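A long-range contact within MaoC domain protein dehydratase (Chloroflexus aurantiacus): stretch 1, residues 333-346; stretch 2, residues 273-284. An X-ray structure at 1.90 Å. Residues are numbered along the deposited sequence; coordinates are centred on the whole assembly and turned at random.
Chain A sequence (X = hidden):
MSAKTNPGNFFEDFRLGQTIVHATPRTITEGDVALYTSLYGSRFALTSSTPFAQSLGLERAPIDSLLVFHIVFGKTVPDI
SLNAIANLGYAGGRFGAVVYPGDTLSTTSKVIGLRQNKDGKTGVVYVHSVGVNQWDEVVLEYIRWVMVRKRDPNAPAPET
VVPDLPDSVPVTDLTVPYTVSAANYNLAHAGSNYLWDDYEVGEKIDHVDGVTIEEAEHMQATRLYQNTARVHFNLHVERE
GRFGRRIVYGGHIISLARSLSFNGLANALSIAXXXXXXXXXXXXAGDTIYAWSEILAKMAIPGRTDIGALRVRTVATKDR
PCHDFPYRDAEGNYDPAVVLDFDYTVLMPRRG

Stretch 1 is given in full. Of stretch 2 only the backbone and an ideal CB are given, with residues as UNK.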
# COMPACT_ATOMS: atom_id res chain seq x y z
N ASN A 333 -37.39 10.09 0.37
CA ASN A 333 -36.10 10.74 0.14
C ASN A 333 -35.13 10.40 1.25
O ASN A 333 -35.45 10.51 2.44
CB ASN A 333 -36.24 12.27 0.05
CG ASN A 333 -37.23 12.72 -0.99
OD1 ASN A 333 -38.16 13.49 -0.69
ND2 ASN A 333 -37.03 12.29 -2.22
N TYR A 334 -33.95 9.97 0.84
CA TYR A 334 -32.88 9.69 1.77
C TYR A 334 -32.44 10.94 2.49
O TYR A 334 -32.39 12.01 1.89
CB TYR A 334 -31.69 9.10 1.03
CG TYR A 334 -31.89 7.66 0.63
CD1 TYR A 334 -31.71 6.64 1.56
CD2 TYR A 334 -32.27 7.32 -0.67
CE1 TYR A 334 -31.89 5.32 1.21
CE2 TYR A 334 -32.44 5.98 -1.03
CZ TYR A 334 -32.26 4.99 -0.08
OH TYR A 334 -32.41 3.66 -0.41
N ASP A 335 -32.15 10.79 3.78
CA ASP A 335 -31.52 11.83 4.59
C ASP A 335 -30.24 12.31 3.87
O ASP A 335 -29.50 11.48 3.34
CB ASP A 335 -31.18 11.22 5.96
CG ASP A 335 -30.63 12.23 6.94
OD1 ASP A 335 -31.36 12.60 7.88
OD2 ASP A 335 -29.46 12.64 6.77
N PRO A 336 -29.99 13.64 3.84
CA PRO A 336 -28.82 14.16 3.12
C PRO A 336 -27.51 13.53 3.59
O PRO A 336 -26.53 13.51 2.83
CB PRO A 336 -28.83 15.67 3.41
CG PRO A 336 -29.92 15.91 4.41
CD PRO A 336 -30.84 14.72 4.37
N ALA A 337 -27.49 13.01 4.82
CA ALA A 337 -26.27 12.42 5.40
C ALA A 337 -25.99 10.99 4.93
O ALA A 337 -24.85 10.50 5.09
CB ALA A 337 -26.34 12.48 6.93
N VAL A 338 -26.99 10.33 4.36
CA VAL A 338 -26.85 8.93 3.94
C VAL A 338 -26.16 8.81 2.57
O VAL A 338 -26.62 9.43 1.58
CB VAL A 338 -28.21 8.19 3.92
CG1 VAL A 338 -28.05 6.78 3.36
CG2 VAL A 338 -28.82 8.14 5.31
N VAL A 339 -25.10 8.01 2.50
CA VAL A 339 -24.30 7.87 1.27
C VAL A 339 -24.41 6.48 0.65
O VAL A 339 -24.11 6.30 -0.54
CB VAL A 339 -22.81 8.26 1.46
CG1 VAL A 339 -22.67 9.76 1.80
CG2 VAL A 339 -22.12 7.36 2.50
N LEU A 340 -24.85 5.52 1.45
CA LEU A 340 -24.93 4.13 1.00
C LEU A 340 -26.12 3.44 1.65
O LEU A 340 -26.30 3.54 2.86
CB LEU A 340 -23.67 3.37 1.40
CG LEU A 340 -23.66 1.90 0.95
CD1 LEU A 340 -23.56 1.84 -0.57
CD2 LEU A 340 -22.54 1.11 1.63
N ASP A 341 -26.91 2.75 0.83
CA ASP A 341 -27.94 1.85 1.32
C ASP A 341 -27.65 0.49 0.69
O ASP A 341 -27.92 0.29 -0.49
CB ASP A 341 -29.34 2.36 0.92
CG ASP A 341 -30.47 1.47 1.41
OD1 ASP A 341 -30.19 0.40 2.03
OD2 ASP A 341 -31.64 1.82 1.17
N PHE A 342 -27.09 -0.42 1.47
CA PHE A 342 -26.51 -1.67 0.95
C PHE A 342 -27.24 -2.86 1.56
O PHE A 342 -27.29 -2.99 2.78
CB PHE A 342 -25.00 -1.70 1.30
CG PHE A 342 -24.24 -2.87 0.71
CD1 PHE A 342 -24.21 -3.10 -0.67
CD2 PHE A 342 -23.49 -3.72 1.54
CE1 PHE A 342 -23.49 -4.18 -1.19
CE2 PHE A 342 -22.77 -4.80 1.02
CZ PHE A 342 -22.78 -5.03 -0.35
N ASP A 343 -27.81 -3.71 0.71
CA ASP A 343 -28.68 -4.80 1.15
C ASP A 343 -28.03 -6.08 0.64
O ASP A 343 -27.87 -6.26 -0.57
CB ASP A 343 -30.09 -4.56 0.54
CG ASP A 343 -31.04 -5.77 0.63
OD1 ASP A 343 -30.71 -6.89 1.11
OD2 ASP A 343 -32.19 -5.58 0.19
N TYR A 344 -27.63 -6.95 1.55
CA TYR A 344 -26.82 -8.10 1.19
C TYR A 344 -27.10 -9.22 2.16
O TYR A 344 -27.84 -9.06 3.13
CB TYR A 344 -25.31 -7.73 1.19
CG TYR A 344 -24.80 -7.20 2.52
CD1 TYR A 344 -25.23 -5.97 3.02
CD2 TYR A 344 -23.89 -7.94 3.30
CE1 TYR A 344 -24.78 -5.47 4.24
CE2 TYR A 344 -23.43 -7.46 4.52
CZ TYR A 344 -23.88 -6.21 4.99
OH TYR A 344 -23.43 -5.71 6.20
N THR A 345 -26.51 -10.37 1.87
CA THR A 345 -26.74 -11.57 2.65
C THR A 345 -25.41 -12.14 3.13
O THR A 345 -24.48 -12.39 2.33
CB THR A 345 -27.50 -12.62 1.83
OG1 THR A 345 -28.77 -12.08 1.45
CG2 THR A 345 -27.73 -13.89 2.65
N VAL A 346 -25.32 -12.34 4.45
CA VAL A 346 -24.11 -12.88 5.06
C VAL A 346 -24.37 -14.30 5.52
O VAL A 346 -25.53 -14.71 5.72
CB VAL A 346 -23.66 -12.02 6.26
CG1 VAL A 346 -23.29 -10.61 5.81
CG2 VAL A 346 -24.76 -11.97 7.34
N UNK A 273 -24.11 -12.87 -0.95
CA UNK A 273 -24.89 -12.24 -2.01
C UNK A 273 -25.01 -10.75 -1.78
O UNK A 273 -25.03 -10.29 -0.63
CB UNK A 273 -26.28 -12.87 -2.10
N UNK A 274 -25.13 -10.01 -2.88
CA UNK A 274 -25.55 -8.61 -2.85
C UNK A 274 -26.94 -8.51 -3.49
O UNK A 274 -27.12 -8.89 -4.65
CB UNK A 274 -24.54 -7.71 -3.57
N UNK A 275 -27.90 -8.00 -2.74
CA UNK A 275 -29.30 -7.92 -3.19
C UNK A 275 -29.63 -6.58 -3.83
O UNK A 275 -30.34 -6.51 -4.84
CB UNK A 275 -30.25 -8.17 -2.01
N UNK A 276 -29.12 -5.51 -3.24
CA UNK A 276 -29.25 -4.20 -3.85
C UNK A 276 -28.26 -3.26 -3.20
O UNK A 276 -27.70 -3.59 -2.14
CB UNK A 276 -30.68 -3.67 -3.72
N UNK A 277 -28.03 -2.12 -3.83
CA UNK A 277 -27.03 -1.18 -3.39
C UNK A 277 -27.34 0.13 -4.07
O UNK A 277 -27.48 0.18 -5.29
CB UNK A 277 -25.61 -1.66 -3.70
N UNK A 278 -27.48 1.17 -3.27
CA UNK A 278 -27.68 2.51 -3.78
C UNK A 278 -26.64 3.44 -3.17
O UNK A 278 -26.50 3.49 -1.94
CB UNK A 278 -29.10 3.00 -3.48
N UNK A 279 -25.91 4.14 -4.03
CA UNK A 279 -25.01 5.21 -3.60
C UNK A 279 -25.81 6.46 -3.60
O UNK A 279 -25.89 7.14 -4.61
CB UNK A 279 -23.78 5.34 -4.49
N UNK A 280 -26.42 6.76 -2.46
CA UNK A 280 -27.51 7.74 -2.36
C UNK A 280 -27.05 9.18 -2.46
O UNK A 280 -27.78 10.04 -2.92
CB UNK A 280 -28.26 7.55 -1.04
N UNK A 281 -25.84 9.45 -1.97
CA UNK A 281 -25.19 10.76 -2.10
C UNK A 281 -23.71 10.51 -2.33
O UNK A 281 -23.20 9.45 -1.93
CB UNK A 281 -25.42 11.64 -0.87
N UNK A 282 -23.01 11.46 -2.98
CA UNK A 282 -21.58 11.29 -3.24
C UNK A 282 -20.77 11.44 -1.94
O UNK A 282 -21.20 12.10 -1.00
CB UNK A 282 -21.11 12.30 -4.28
N UNK A 283 -19.61 10.80 -1.91
CA UNK A 283 -18.70 10.83 -0.78
C UNK A 283 -17.39 11.43 -1.27
O UNK A 283 -17.04 11.26 -2.44
CB UNK A 283 -18.49 9.44 -0.18
N UNK A 284 -16.67 12.11 -0.38
CA UNK A 284 -15.49 12.88 -0.75
C UNK A 284 -14.41 12.68 0.30
O UNK A 284 -14.73 12.36 1.45
CB UNK A 284 -15.83 14.36 -0.90

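Position 273 lies in an antiparallel strand pair, opposite Thr345, and its CB is on the same face as that threonine. With an ideal CB 4.1 Å from Thr345 CB, a small residue fits easily. It is Ala273, whose O accepts a 2.9 Å hydrogen bond from Thr345 N.

Position 274 shares its face with Phe342 and Tyr344, its ideal CB 4.4 Å from Phe342 CE1. An aliphatic side chain, Val, Leu or Ile, suits extended angles beside an aromatic ring. Ile274 is found, its CG2 3.6 Å from Phe342 CE1.

At 275 phi/psi of -94/-41 break the extended pattern: a beta bulge, in which 275 N and 276 N both reach Asp343 O, at 2.8 and 3.0 Å. The CB points toward stretch 1, where Asp343 and Thr345 offer polar groups, so Asn, Ser or Thr would be reasonable. The residue is Asn275, with its amide close to both side chains.

Position 276 pairs with Asp343, whose N gives a 2.9 Å hydrogen bond to 276 O. The ideal CB is 4.4 Å from Asp343 CB, and a small or polar side chain would suit. The residue is Ser276.

At 277 the ideal CB would sit 3.6 Å from Phe342 CD1, a tight approach that favours glycine or perhaps alanine. Gly277 leaves its CA at the edge of the Phe342 ring and 3.4 Å from Asp341 O, a CA-H...O contact.

Position 278 exchanges two 2.9 Å backbone hydrogen bonds with Asp341, N to O each way. Its CB shares a face with the Asp341 carboxylate, so Lys or Arg is attractive. Arg278 forms a long salt bridge, NH2 to Asp341 OD2 at 3.7 Å; the oxygen lies well out of the guanidinium plane, so only charge acts.

The CB of 279 points away overall, leaving many types possible. His279 has ND1 3.8 Å from Leu340 CD1, and a water links ND1 to Val339 O.

Position 280 points toward Val338 O and the Tyr334 ring, asking for a donor plus a methyl: Thr, or Ser with less packing. Thr280 does both, OG1 donating to Val338 O at 2.6 Å and CG2 lying 3.3 Å from the centroid of the Tyr334 ring, over its face.

At 281 Val338 O and Pro336 O invite a donor such as Asn or Gln. Asn281 ND2 donates to Val338 O at 2.8 Å.

Positions 282 and 284 constrain little; they are Pro282 and Phe284. At 283 a small residue fits beside Val339: Ser283.

Stretch 2 (273-284) AINSGRHTNPSF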
# COMPACT_ATOMS: atom_id res chain seq x y z
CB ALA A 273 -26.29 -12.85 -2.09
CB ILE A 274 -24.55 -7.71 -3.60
CG1 ILE A 274 -23.20 -7.73 -2.87
CG2 ILE A 274 -25.08 -6.28 -3.69
CD1 ILE A 274 -22.02 -7.31 -3.73
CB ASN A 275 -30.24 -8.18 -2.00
CG ASN A 275 -29.88 -9.45 -1.26
OD1 ASN A 275 -29.67 -9.45 -0.03
ND2 ASN A 275 -29.75 -10.54 -2.00
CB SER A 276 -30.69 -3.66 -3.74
OG SER A 276 -30.98 -3.30 -2.41
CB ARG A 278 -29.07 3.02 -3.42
CG ARG A 278 -30.10 2.84 -4.53
CD ARG A 278 -31.51 3.19 -4.08
NE ARG A 278 -31.94 2.18 -3.10
CZ ARG A 278 -33.19 1.80 -2.85
NH1 ARG A 278 -34.21 2.33 -3.52
NH2 ARG A 278 -33.41 0.87 -1.93
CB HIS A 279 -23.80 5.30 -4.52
CG HIS A 279 -23.10 3.97 -4.70
ND1 HIS A 279 -22.32 3.43 -3.74
CD2 HIS A 279 -23.16 3.04 -5.73
CE1 HIS A 279 -21.88 2.23 -4.15
NE2 HIS A 279 -22.38 1.99 -5.37
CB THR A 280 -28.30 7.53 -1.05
OG1 THR A 280 -27.38 7.50 0.04
CG2 THR A 280 -29.03 6.19 -1.08
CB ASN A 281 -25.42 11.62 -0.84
CG ASN A 281 -26.85 12.13 -0.74
OD1 ASN A 281 -27.29 12.94 -1.55
ND2 ASN A 281 -27.58 11.66 0.26
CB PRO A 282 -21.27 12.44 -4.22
CG PRO A 282 -22.26 13.50 -3.85
CD PRO A 282 -23.51 12.77 -3.46
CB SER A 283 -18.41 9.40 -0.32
OG SER A 283 -19.53 8.84 0.35
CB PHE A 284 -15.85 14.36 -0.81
CG PHE A 284 -17.00 14.65 -1.74
CD1 PHE A 284 -16.80 14.70 -3.11
CD2 PHE A 284 -18.28 14.87 -1.23
CE1 PHE A 284 -17.86 14.97 -3.97
CE2 PHE A 284 -19.35 15.13 -2.08
CZ PHE A 284 -19.13 15.19 -3.46
O HOH W 1 -21.90 5.07 -1.50
O HOH W 2 -30.35 12.71 -0.05
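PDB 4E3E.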